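Local coordinates for solute Binding Protein, BlMnBP1 in complex with mannotriose (Bifidobacterium, PDB 6FUV) that binds manno-oligosaccharides such as mannotriose and probably delivers them to an ABC transporter for uptake into the bacterium, at residues 22-27 and 57-62; 45-50 and 322-327; 134-139 and 263-268; 284-289 and 355-360. All coordinates share one frame; numbering follows the deposited sequence.

Contact 1 (22-27 and 57-62); sequences ATITFF and ITVKVQ. With ACT (acetate ion), chain F.
Ile24 and Val59 stand side by side on one face of a parallel strand pair and form its apolar centre, with CD1 of Ile24 lying 3.8 Å from CG2 of Val59. With chi1 at 63°, CG1 of Ile24 sits between the backbone N and the carbonyl carbon, a crowded position from which the branch reaches toward strand 57-62. Farther along the same face Phe26 offers its CB to CG2 of Val61 at 4.4 Å, while its ring swings off to meet Trp43 edge-to-face.

Five backbone hydrogen bonds join the strands in the staggered pattern of parallel pairing. Ile24 straddles two residues of its neighbour: its N donates to O of Thr58 at 2.8 Å, and its O accepts from N of Lys60 at 2.9 Å. Phe26 repeats the scheme with Lys60 and Gln62. Weaker CA-H...O contacts lie between these bonds, as from CA of Thr25 to O of Lys60 at 3.3 Å.

The other face, with Thr23, Thr25, Thr58, Lys60 and Gln62, is mostly polar, Phe27 being the aromatic exception. Thr23 and Thr58 lie alongside each other, and CG2 of Thr25 rests against the amide of Gln62, 3.5 Å from its NE2. Arg74 holds OE1 of Gln62 and also makes a cation-pi contact with Phe27. An acetate ion, probably from the crystallisation liquor, accepts a weak hydrogen bond from N of Thr23.

Together with helix 43-53 the strands make a beta-alpha-beta unit. That helix covers Ile57, Val59 and Val61, helix 315-330 packs on Ile24 and Val59, and strand 84-86 pairs with strand 22-28 through Thr25 and Phe27.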
# COMPACT_ATOMS: atom_id res chain seq x y z
N ALA A 22 -17.32 -24.32 11.30
CA ALA A 22 -16.83 -23.27 12.17
C ALA A 22 -17.22 -21.92 11.61
O ALA A 22 -17.56 -21.79 10.44
CB ALA A 22 -15.32 -23.35 12.36
N THR A 23 -17.27 -20.95 12.52
CA THR A 23 -17.42 -19.54 12.21
C THR A 23 -16.09 -18.85 12.42
O THR A 23 -15.50 -18.98 13.48
CB THR A 23 -18.46 -18.88 13.12
OG1 THR A 23 -19.73 -19.50 13.01
CG2 THR A 23 -18.54 -17.45 12.78
N ILE A 24 -15.64 -18.08 11.43
CA ILE A 24 -14.40 -17.33 11.51
C ILE A 24 -14.68 -15.86 11.28
O ILE A 24 -15.60 -15.50 10.54
CB ILE A 24 -13.36 -17.84 10.51
CG1 ILE A 24 -13.83 -17.67 9.05
CG2 ILE A 24 -13.00 -19.31 10.86
CD1 ILE A 24 -12.70 -17.84 8.09
N THR A 25 -13.84 -15.02 11.87
CA THR A 25 -13.97 -13.57 11.82
C THR A 25 -12.82 -12.95 11.04
O THR A 25 -11.66 -13.23 11.34
CB THR A 25 -14.02 -12.98 13.24
OG1 THR A 25 -15.07 -13.59 13.97
CG2 THR A 25 -14.22 -11.53 13.21
N PHE A 26 -13.15 -12.09 10.08
CA PHE A 26 -12.20 -11.48 9.16
C PHE A 26 -12.20 -9.99 9.45
O PHE A 26 -13.20 -9.32 9.25
CB PHE A 26 -12.56 -11.76 7.69
CG PHE A 26 -11.58 -11.20 6.70
CD1 PHE A 26 -10.28 -10.91 7.06
CD2 PHE A 26 -11.96 -11.00 5.41
CE1 PHE A 26 -9.39 -10.41 6.16
CE2 PHE A 26 -11.06 -10.47 4.46
CZ PHE A 26 -9.80 -10.19 4.82
N PHE A 27 -11.11 -9.48 9.98
CA PHE A 27 -10.97 -8.10 10.44
C PHE A 27 -10.10 -7.38 9.42
O PHE A 27 -8.98 -7.82 9.13
CB PHE A 27 -10.37 -8.06 11.87
CG PHE A 27 -10.15 -6.68 12.42
CD1 PHE A 27 -11.18 -5.76 12.46
CD2 PHE A 27 -8.93 -6.30 12.93
CE1 PHE A 27 -10.99 -4.49 12.96
CE2 PHE A 27 -8.75 -5.05 13.45
CZ PHE A 27 -9.77 -4.14 13.45
N ILE A 57 -18.41 -23.24 6.52
CA ILE A 57 -17.45 -22.29 7.06
C ILE A 57 -18.12 -20.93 6.95
O ILE A 57 -18.20 -20.35 5.88
CB ILE A 57 -16.11 -22.32 6.33
CG1 ILE A 57 -15.35 -23.58 6.66
CG2 ILE A 57 -15.35 -21.14 6.73
CD1 ILE A 57 -14.21 -23.95 5.74
N THR A 58 -18.61 -20.44 8.08
CA THR A 58 -19.25 -19.14 8.16
C THR A 58 -18.16 -18.11 8.35
O THR A 58 -17.29 -18.25 9.22
CB THR A 58 -20.26 -19.10 9.31
OG1 THR A 58 -21.16 -20.21 9.15
CG2 THR A 58 -21.06 -17.81 9.30
N VAL A 59 -18.20 -17.09 7.51
CA VAL A 59 -17.19 -16.05 7.52
C VAL A 59 -17.91 -14.75 7.84
O VAL A 59 -18.80 -14.33 7.10
CB VAL A 59 -16.44 -15.94 6.18
CG1 VAL A 59 -15.43 -14.80 6.27
CG2 VAL A 59 -15.72 -17.21 5.82
N LYS A 60 -17.52 -14.12 8.94
CA LYS A 60 -18.04 -12.83 9.36
C LYS A 60 -16.92 -11.79 9.28
O LYS A 60 -15.74 -12.08 9.50
CB LYS A 60 -18.54 -12.93 10.79
CG LYS A 60 -19.60 -13.97 11.02
CD LYS A 60 -20.99 -13.43 10.67
CE LYS A 60 -22.10 -14.45 11.01
NZ LYS A 60 -23.44 -14.01 10.47
N VAL A 61 -17.31 -10.57 8.98
CA VAL A 61 -16.37 -9.49 8.72
C VAL A 61 -16.56 -8.41 9.76
O VAL A 61 -17.69 -8.06 10.09
CB VAL A 61 -16.56 -8.91 7.31
CG1 VAL A 61 -15.69 -7.72 7.10
CG2 VAL A 61 -16.28 -9.98 6.28
N GLN A 62 -15.46 -7.90 10.27
CA GLN A 62 -15.44 -6.69 11.06
C GLN A 62 -14.48 -5.72 10.41
O GLN A 62 -13.41 -6.11 9.96
CB GLN A 62 -14.95 -6.93 12.50
CG GLN A 62 -15.39 -8.24 13.09
CD GLN A 62 -14.92 -8.41 14.51
OE1 GLN A 62 -13.91 -7.84 14.91
NE2 GLN A 62 -15.66 -9.15 15.28
C ACT F . -19.08 -21.24 16.55
O ACT F . -19.03 -21.20 17.82
OXT ACT F . -18.31 -21.80 15.74
CH3 ACT F . -20.21 -20.43 15.95

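Contact 2 (45-50 and 322-327); sequences AYIKEF and MIFVKW
Phe50 is wedged between Phe324 and Trp327, and the three rings make an aromatic cluster that joins the steeply crossed helices 43-53 and 315-330. The short helical segments lie 11.4 Å apart at their axes and cross at 109°, a spacing bridged by large side chains.

The bump is the Phe50 side chain, carried out from its helix with CG anti to the backbone N (chi1 168°); the hollow has Phe324 as one wall and the indole of Trp327 as another. Phe324 points its edge into a face of Phe50, and its CD1 sits over the centre of that ring, 3.7 Å above the plane. Phe50 presents its edge to the indole face, with CD1 3.4 Å from CG of Trp327. Two T-shaped contacts are chained, Phe50 serving once as face and once as edge. CB of Phe50 adds a CH-pi contact, standing 3.7 Å from the centroid of the six-membered ring of Trp327 and almost exactly above it. CG2 of Ile323 meets the rim of Phe50 at CE1.

Phe50 and Ile47 also rest on Ile57 and Val59 of strand 57-63, packing the cluster against it. The indole reaches as far as the backbone of helix 43-53: CH2 of Trp327 comes to 3.2 Å from O of Tyr46, the same carbonyl oxygen that accepts the helical bond from N of Phe50 at 2.9 Å.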
# COMPACT_ATOMS: atom_id res chain seq x y z
N ALA A 45 -20.88 -10.50 -0.83
CA ALA A 45 -20.85 -11.08 -2.16
C ALA A 45 -19.71 -12.08 -2.34
O ALA A 45 -19.89 -13.13 -2.97
CB ALA A 45 -20.71 -9.94 -3.18
N TYR A 46 -18.53 -11.78 -1.81
CA TYR A 46 -17.46 -12.76 -1.94
C TYR A 46 -17.74 -13.95 -1.04
O TYR A 46 -17.46 -15.10 -1.40
CB TYR A 46 -16.09 -12.14 -1.58
CG TYR A 46 -15.54 -11.20 -2.61
CD1 TYR A 46 -15.02 -11.66 -3.79
CD2 TYR A 46 -15.51 -9.85 -2.40
CE1 TYR A 46 -14.53 -10.78 -4.77
CE2 TYR A 46 -14.99 -8.97 -3.37
CZ TYR A 46 -14.51 -9.44 -4.52
OH TYR A 46 -14.00 -8.59 -5.47
N ILE A 47 -18.25 -13.68 0.15
CA ILE A 47 -18.43 -14.75 1.11
C ILE A 47 -19.52 -15.70 0.63
O ILE A 47 -19.41 -16.93 0.74
CB ILE A 47 -18.72 -14.15 2.50
CG1 ILE A 47 -17.45 -13.46 3.02
CG2 ILE A 47 -19.26 -15.25 3.44
CD1 ILE A 47 -17.65 -12.55 4.15
N LYS A 48 -20.56 -15.15 0.02
CA LYS A 48 -21.59 -15.99 -0.58
C LYS A 48 -20.99 -16.94 -1.60
O LYS A 48 -21.34 -18.13 -1.65
CB LYS A 48 -22.63 -15.09 -1.22
CG LYS A 48 -23.88 -15.81 -1.74
CD LYS A 48 -24.48 -15.08 -2.93
CE LYS A 48 -24.31 -15.86 -4.24
NZ LYS A 48 -25.49 -16.76 -4.51
N GLU A 49 -20.07 -16.43 -2.43
CA GLU A 49 -19.40 -17.28 -3.40
C GLU A 49 -18.53 -18.31 -2.72
O GLU A 49 -18.51 -19.47 -3.13
CB GLU A 49 -18.60 -16.44 -4.39
CG GLU A 49 -19.49 -15.78 -5.46
CD GLU A 49 -18.81 -14.58 -6.14
OE1 GLU A 49 -17.54 -14.50 -6.09
OE2 GLU A 49 -19.54 -13.71 -6.69
N PHE A 50 -17.82 -17.93 -1.67
CA PHE A 50 -17.00 -18.90 -0.94
C PHE A 50 -17.84 -20.03 -0.39
O PHE A 50 -17.42 -21.19 -0.41
CB PHE A 50 -16.22 -18.19 0.17
CG PHE A 50 -15.55 -19.12 1.17
CD1 PHE A 50 -14.35 -19.71 0.89
CD2 PHE A 50 -16.09 -19.32 2.42
CE1 PHE A 50 -13.71 -20.51 1.79
CE2 PHE A 50 -15.47 -20.11 3.33
CZ PHE A 50 -14.28 -20.73 3.02
N MET A 322 -7.24 -20.52 6.90
CA MET A 322 -6.27 -20.77 5.85
C MET A 322 -6.97 -21.14 4.56
O MET A 322 -6.55 -20.69 3.48
CB MET A 322 -5.33 -21.87 6.27
CG MET A 322 -4.11 -22.00 5.34
SD MET A 322 -2.61 -22.40 6.26
CE MET A 322 -2.77 -21.28 7.64
N ILE A 323 -8.05 -21.93 4.67
CA ILE A 323 -8.85 -22.29 3.51
C ILE A 323 -9.47 -21.04 2.93
O ILE A 323 -9.46 -20.87 1.71
CB ILE A 323 -9.91 -23.33 3.89
CG1 ILE A 323 -9.24 -24.68 4.12
CG2 ILE A 323 -10.99 -23.34 2.81
CD1 ILE A 323 -10.14 -25.73 4.75
N PHE A 324 -9.96 -20.11 3.78
CA PHE A 324 -10.55 -18.90 3.21
C PHE A 324 -9.51 -18.06 2.51
O PHE A 324 -9.78 -17.49 1.44
CB PHE A 324 -11.24 -18.07 4.27
CG PHE A 324 -11.88 -16.82 3.74
CD1 PHE A 324 -13.07 -16.88 3.09
CD2 PHE A 324 -11.31 -15.59 3.95
CE1 PHE A 324 -13.67 -15.73 2.61
CE2 PHE A 324 -11.89 -14.47 3.48
CZ PHE A 324 -13.08 -14.53 2.82
N VAL A 325 -8.31 -17.96 3.08
CA VAL A 325 -7.27 -17.15 2.46
C VAL A 325 -6.91 -17.72 1.09
O VAL A 325 -6.75 -16.98 0.10
CB VAL A 325 -6.03 -17.08 3.39
CG1 VAL A 325 -4.90 -16.35 2.64
CG2 VAL A 325 -6.34 -16.32 4.66
N LYS A 326 -6.74 -19.03 1.03
CA LYS A 326 -6.41 -19.68 -0.22
C LYS A 326 -7.50 -19.46 -1.24
O LYS A 326 -7.19 -19.26 -2.42
CB LYS A 326 -6.15 -21.15 0.01
CG LYS A 326 -5.60 -21.81 -1.27
CD LYS A 326 -4.58 -22.89 -1.00
CE LYS A 326 -4.10 -23.59 -2.25
NZ LYS A 326 -3.11 -24.67 -1.93
N TRP A 327 -8.77 -19.51 -0.82
CA TRP A 327 -9.89 -19.19 -1.69
C TRP A 327 -9.85 -17.74 -2.17
O TRP A 327 -10.15 -17.46 -3.33
CB TRP A 327 -11.22 -19.44 -0.98
CG TRP A 327 -12.41 -19.25 -1.90
CD1 TRP A 327 -12.99 -20.22 -2.67
CD2 TRP A 327 -13.17 -18.06 -2.14
NE1 TRP A 327 -14.03 -19.68 -3.43
CE2 TRP A 327 -14.14 -18.35 -3.12
CE3 TRP A 327 -13.09 -16.77 -1.67
CZ2 TRP A 327 -15.06 -17.42 -3.56
CZ3 TRP A 327 -13.98 -15.85 -2.13
CH2 TRP A 327 -14.97 -16.17 -3.04

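Contact 3 (134-139 and 263-268); sequences SGVVYN and TMVLGA
Val137, Thr263 and Leu266 have the most surface buried where two antiparallel segments meet. Val137 faces Met264 in a hydrogen-bonded pair: its N donates to O of Met264 at 2.8 Å, and its O accepts from N of Met264 at 2.9 Å. The side chain of Val137 also reaches along the neighbouring segment, bringing CG2 to 4.4 Å from CB of Leu266.

Thr263 forms a non-hydrogen-bonded pair with Tyr138. Its CA approaches O of Val137 at 3.3 Å in a CA-H...O contact, its CB touches CG1 of Val136, and its CG2, anti to the carbonyl carbon, lies near CB of Tyr138. The hydroxyl is occupied by O of Pro173.

Leu266 takes part chiefly through its backbone. Its O receives N of Gly135 at 3.1 Å, with the donor standing 43° out of the carbonyl plane; the return bond, from N of Leu266 to O of Gly135, is weak at 3.4 Å. The pairing becomes less regular here, toward Ser134. Gly135 O has a second donor in the hydroxyl of Tyr190. Ser134 borders a pocket holding a glycol chain, probably from the crystallisation liquor; its OG hydrogen-bonds Gln189.

In the four-strand sheet, strands 261-264 and 135-139 are the inner pair, flanked by strands 172-174 and 284-288. Helices 249-257 and 270-275 cover the face bearing Val137 and Met264, and Asn139 caps the start of helix 140-145.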
# COMPACT_ATOMS: atom_id res chain seq x y z
N SER A 134 2.32 2.03 -6.46
CA SER A 134 1.91 3.38 -6.11
C SER A 134 2.17 4.33 -7.27
O SER A 134 3.22 4.29 -7.90
CB SER A 134 2.70 3.86 -4.88
OG SER A 134 2.64 2.87 -3.89
N GLY A 135 1.26 5.23 -7.47
CA GLY A 135 1.31 6.15 -8.60
C GLY A 135 0.58 7.45 -8.31
O GLY A 135 0.63 7.95 -7.18
N VAL A 136 -0.14 7.96 -9.31
CA VAL A 136 -1.02 9.12 -9.13
C VAL A 136 -2.36 8.85 -9.80
O VAL A 136 -2.42 8.53 -11.00
CB VAL A 136 -0.42 10.41 -9.72
CG1 VAL A 136 -1.28 11.58 -9.46
CG2 VAL A 136 0.97 10.65 -9.16
N VAL A 137 -3.44 9.02 -9.01
CA VAL A 137 -4.80 9.02 -9.54
C VAL A 137 -5.07 10.41 -10.07
O VAL A 137 -4.72 11.38 -9.44
CB VAL A 137 -5.83 8.62 -8.47
CG1 VAL A 137 -7.23 8.69 -9.04
CG2 VAL A 137 -5.55 7.23 -7.90
N TYR A 138 -5.67 10.53 -11.25
CA TYR A 138 -5.87 11.84 -11.86
C TYR A 138 -7.12 11.81 -12.73
O TYR A 138 -7.52 10.76 -13.23
CB TYR A 138 -4.64 12.27 -12.70
CG TYR A 138 -4.49 11.55 -14.05
CD1 TYR A 138 -3.90 10.30 -14.12
CD2 TYR A 138 -4.94 12.10 -15.22
CE1 TYR A 138 -3.77 9.63 -15.28
CE2 TYR A 138 -4.82 11.42 -16.44
CZ TYR A 138 -4.20 10.18 -16.47
OH TYR A 138 -4.08 9.47 -17.67
N ASN A 139 -7.75 12.97 -12.86
CA ASN A 139 -8.93 13.12 -13.69
C ASN A 139 -8.47 13.57 -15.08
O ASN A 139 -7.99 14.69 -15.25
CB ASN A 139 -9.92 14.11 -13.07
CG ASN A 139 -11.30 14.06 -13.79
OD1 ASN A 139 -11.38 14.35 -14.96
ND2 ASN A 139 -12.35 13.63 -13.09
N THR A 263 -5.60 15.64 -9.02
CA THR A 263 -4.67 14.56 -8.73
C THR A 263 -4.68 14.19 -7.24
O THR A 263 -4.85 15.05 -6.36
CB THR A 263 -3.22 14.89 -9.08
OG1 THR A 263 -2.75 15.92 -8.20
CG2 THR A 263 -3.04 15.29 -10.52
N MET A 264 -4.45 12.90 -6.96
CA MET A 264 -4.12 12.43 -5.62
C MET A 264 -3.05 11.35 -5.72
O MET A 264 -3.09 10.49 -6.61
CB MET A 264 -5.33 11.91 -4.89
CG MET A 264 -6.17 13.01 -4.19
SD MET A 264 -7.64 12.43 -3.34
CE MET A 264 -8.73 12.03 -4.65
N VAL A 265 -2.08 11.41 -4.81
CA VAL A 265 -0.91 10.54 -4.81
C VAL A 265 -1.21 9.30 -3.99
O VAL A 265 -1.18 9.31 -2.76
CB VAL A 265 0.31 11.31 -4.30
CG1 VAL A 265 1.46 10.40 -4.01
CG2 VAL A 265 0.71 12.36 -5.31
N LEU A 266 -1.60 8.24 -4.69
CA LEU A 266 -2.14 7.04 -4.07
C LEU A 266 -1.78 5.81 -4.90
O LEU A 266 -1.45 5.92 -6.08
CB LEU A 266 -3.67 7.14 -3.95
CG LEU A 266 -4.24 8.26 -3.08
CD1 LEU A 266 -5.73 8.60 -3.36
CD2 LEU A 266 -4.08 7.83 -1.65
N GLY A 267 -1.92 4.62 -4.29
CA GLY A 267 -1.68 3.38 -4.99
C GLY A 267 -2.82 2.99 -5.92
O GLY A 267 -3.89 3.61 -5.92
N ALA A 268 -2.56 1.92 -6.70
CA ALA A 268 -3.52 1.49 -7.70
C ALA A 268 -4.80 1.02 -7.07
O ALA A 268 -5.84 1.02 -7.73
CB ALA A 268 -2.92 0.37 -8.51

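Contact 4 (284-289 and 355-360); sequences VQYMPF and EHFKDV
Gln285 meets His356 across a right-angled approach, its amide plane turned 77° from the imidazole. NE2 of His356 donates to OE1 of Gln285 at 3.0 Å, a bent bond (137° at the hydrogen) whose donor lies off the carbonyl plane. The amide NE2 of Gln285 is given to O of Asp282, which helps fix its rotation.

Tyr286 comes next, and its O is touched at the imidazole edge by CD2 of His356, 3.2 Å away. One water ties the backbones, donating to O of Tyr286 at 2.7 Å and accepting from N of His356 at 3.0 Å. The Tyr286 ring runs nearly parallel to that of Phe357 but is slid aside, so only rims meet, CE2 of Tyr286 to CZ of Phe357 at 3.4 Å; the tyrosine hydroxyl bonds Thr133.

Past Met287, Pro288 lays CG over a face of Phe357, 3.8 Å from the ring centroid, in a CH-pi contact. The same CG meets CG2 of Val360 at 3.6 Å.

Phe357 and Val360 are the ends of a type I beta turn. A loop is thus packed, by a proline-aromatic CH-pi contact and touching ring rims, onto an outermost strand of a four-strand sheet in the periplasmic-binding-protein fold.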
# COMPACT_ATOMS: atom_id res chain seq x y z
N VAL A 284 -11.40 8.93 -14.45
CA VAL A 284 -10.48 8.63 -13.36
C VAL A 284 -9.46 7.62 -13.86
O VAL A 284 -9.79 6.48 -14.18
CB VAL A 284 -11.23 8.10 -12.13
CG1 VAL A 284 -10.23 7.90 -11.03
CG2 VAL A 284 -12.37 9.01 -11.76
N GLN A 285 -8.21 8.04 -13.92
CA GLN A 285 -7.12 7.29 -14.51
C GLN A 285 -5.99 7.16 -13.50
O GLN A 285 -6.02 7.72 -12.42
CB GLN A 285 -6.61 7.97 -15.78
CG GLN A 285 -7.64 8.07 -16.86
CD GLN A 285 -7.90 6.76 -17.53
OE1 GLN A 285 -6.99 6.00 -17.76
NE2 GLN A 285 -9.16 6.49 -17.82
N TYR A 286 -4.96 6.44 -13.90
CA TYR A 286 -3.84 6.13 -13.02
C TYR A 286 -2.56 6.31 -13.79
O TYR A 286 -2.38 5.68 -14.82
CB TYR A 286 -4.00 4.70 -12.52
CG TYR A 286 -2.95 4.24 -11.53
CD1 TYR A 286 -2.71 4.94 -10.38
CD2 TYR A 286 -2.22 3.10 -11.76
CE1 TYR A 286 -1.78 4.51 -9.47
CE2 TYR A 286 -1.27 2.67 -10.90
CZ TYR A 286 -1.06 3.36 -9.74
OH TYR A 286 -0.09 2.92 -8.88
N MET A 287 -1.68 7.16 -13.30
CA MET A 287 -0.39 7.40 -13.91
C MET A 287 0.78 7.03 -13.01
O MET A 287 0.69 7.05 -11.78
CB MET A 287 -0.23 8.86 -14.34
CG MET A 287 -0.53 9.86 -13.35
SD MET A 287 -0.08 11.55 -13.88
CE MET A 287 1.61 11.45 -13.47
N PRO A 288 1.92 6.73 -13.63
CA PRO A 288 3.14 6.52 -12.85
C PRO A 288 3.50 7.78 -12.09
O PRO A 288 3.20 8.89 -12.53
CB PRO A 288 4.19 6.19 -13.91
CG PRO A 288 3.35 5.56 -14.99
CD PRO A 288 2.12 6.38 -15.04
N PHE A 289 4.05 7.60 -10.91
CA PHE A 289 4.53 8.74 -10.18
C PHE A 289 5.57 9.42 -11.06
O PHE A 289 6.41 8.75 -11.67
CB PHE A 289 5.09 8.31 -8.81
CG PHE A 289 5.55 9.48 -7.97
CD1 PHE A 289 4.69 10.14 -7.14
CD2 PHE A 289 6.82 9.90 -8.01
CE1 PHE A 289 5.08 11.17 -6.41
CE2 PHE A 289 7.20 11.01 -7.28
CZ PHE A 289 6.33 11.60 -6.49
N GLU A 355 -3.08 0.71 -17.70
CA GLU A 355 -2.97 0.94 -19.15
C GLU A 355 -2.05 2.11 -19.51
O GLU A 355 -1.69 2.25 -20.68
CB GLU A 355 -4.35 1.18 -19.76
CG GLU A 355 -4.83 2.59 -19.77
CD GLU A 355 -6.26 2.70 -20.36
OE1 GLU A 355 -6.70 1.72 -21.02
OE2 GLU A 355 -6.92 3.76 -20.17
N HIS A 356 -1.61 2.91 -18.54
CA HIS A 356 -0.57 3.90 -18.79
C HIS A 356 0.80 3.44 -18.32
O HIS A 356 1.71 4.25 -18.20
CB HIS A 356 -0.94 5.21 -18.10
CG HIS A 356 -2.24 5.77 -18.55
ND1 HIS A 356 -2.45 6.17 -19.84
CD2 HIS A 356 -3.38 6.00 -17.89
CE1 HIS A 356 -3.68 6.63 -19.96
NE2 HIS A 356 -4.26 6.55 -18.78
N PHE A 357 0.98 2.17 -18.04
CA PHE A 357 2.20 1.61 -17.48
C PHE A 357 2.94 0.74 -18.49
O PHE A 357 3.85 -0.00 -18.11
CB PHE A 357 1.88 0.80 -16.21
CG PHE A 357 1.75 1.63 -14.97
CD1 PHE A 357 0.76 2.56 -14.86
CD2 PHE A 357 2.64 1.49 -13.94
CE1 PHE A 357 0.67 3.36 -13.73
CE2 PHE A 357 2.55 2.29 -12.81
CZ PHE A 357 1.56 3.21 -12.69
N LYS A 358 2.57 0.79 -19.77
CA LYS A 358 3.14 -0.16 -20.72
C LYS A 358 4.65 -0.05 -20.81
O LYS A 358 5.32 -1.06 -21.02
CB LYS A 358 2.51 0.07 -22.08
CG LYS A 358 1.01 -0.18 -22.12
CD LYS A 358 0.39 0.31 -23.47
CE LYS A 358 -1.02 -0.23 -23.66
NZ LYS A 358 -1.97 0.23 -22.59
N ASP A 359 5.20 1.14 -20.61
CA ASP A 359 6.64 1.34 -20.61
C ASP A 359 7.28 1.30 -19.22
O ASP A 359 8.47 1.58 -19.12
CB ASP A 359 6.98 2.71 -21.20
CG ASP A 359 6.66 2.81 -22.67
OD1 ASP A 359 6.67 1.76 -23.33
OD2 ASP A 359 6.40 3.94 -23.16
N VAL A 360 6.54 1.00 -18.16
CA VAL A 360 7.06 1.10 -16.79
C VAL A 360 7.57 -0.27 -16.34
O VAL A 360 6.92 -1.29 -16.51
CB VAL A 360 6.00 1.64 -15.81
CG1 VAL A 360 6.53 1.67 -14.42
CG2 VAL A 360 5.53 3.02 -16.26
O HOH W 1 -2.66 3.18 -15.77

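Overall arrangement
From the N terminus, contact 1 closes first, enclosing helix 43-53 in a short loop. Contact 2 starts on that helix and closes at helix 315-330, so it crosses contact 1. Contact 3 is nested within the long loop of contact 2. Contact 4 opens on strand 284-288 after contact 3 has closed and ends beyond helix 315-330, crossing contact 2. Strands 135-139 and 284-288 are sheet neighbours, linking contacts 3 and 4 through a probable hydrogen bond from Val136 N to Met287 O. Contacts 1 and 2 touch, tying helices 43-53 and 315-330 to strands 22-28 and 57-63; contacts 3 and 4 belong to the four-strand sheet, and the centres of contacts 1 and 3 lie about 32 Å apart.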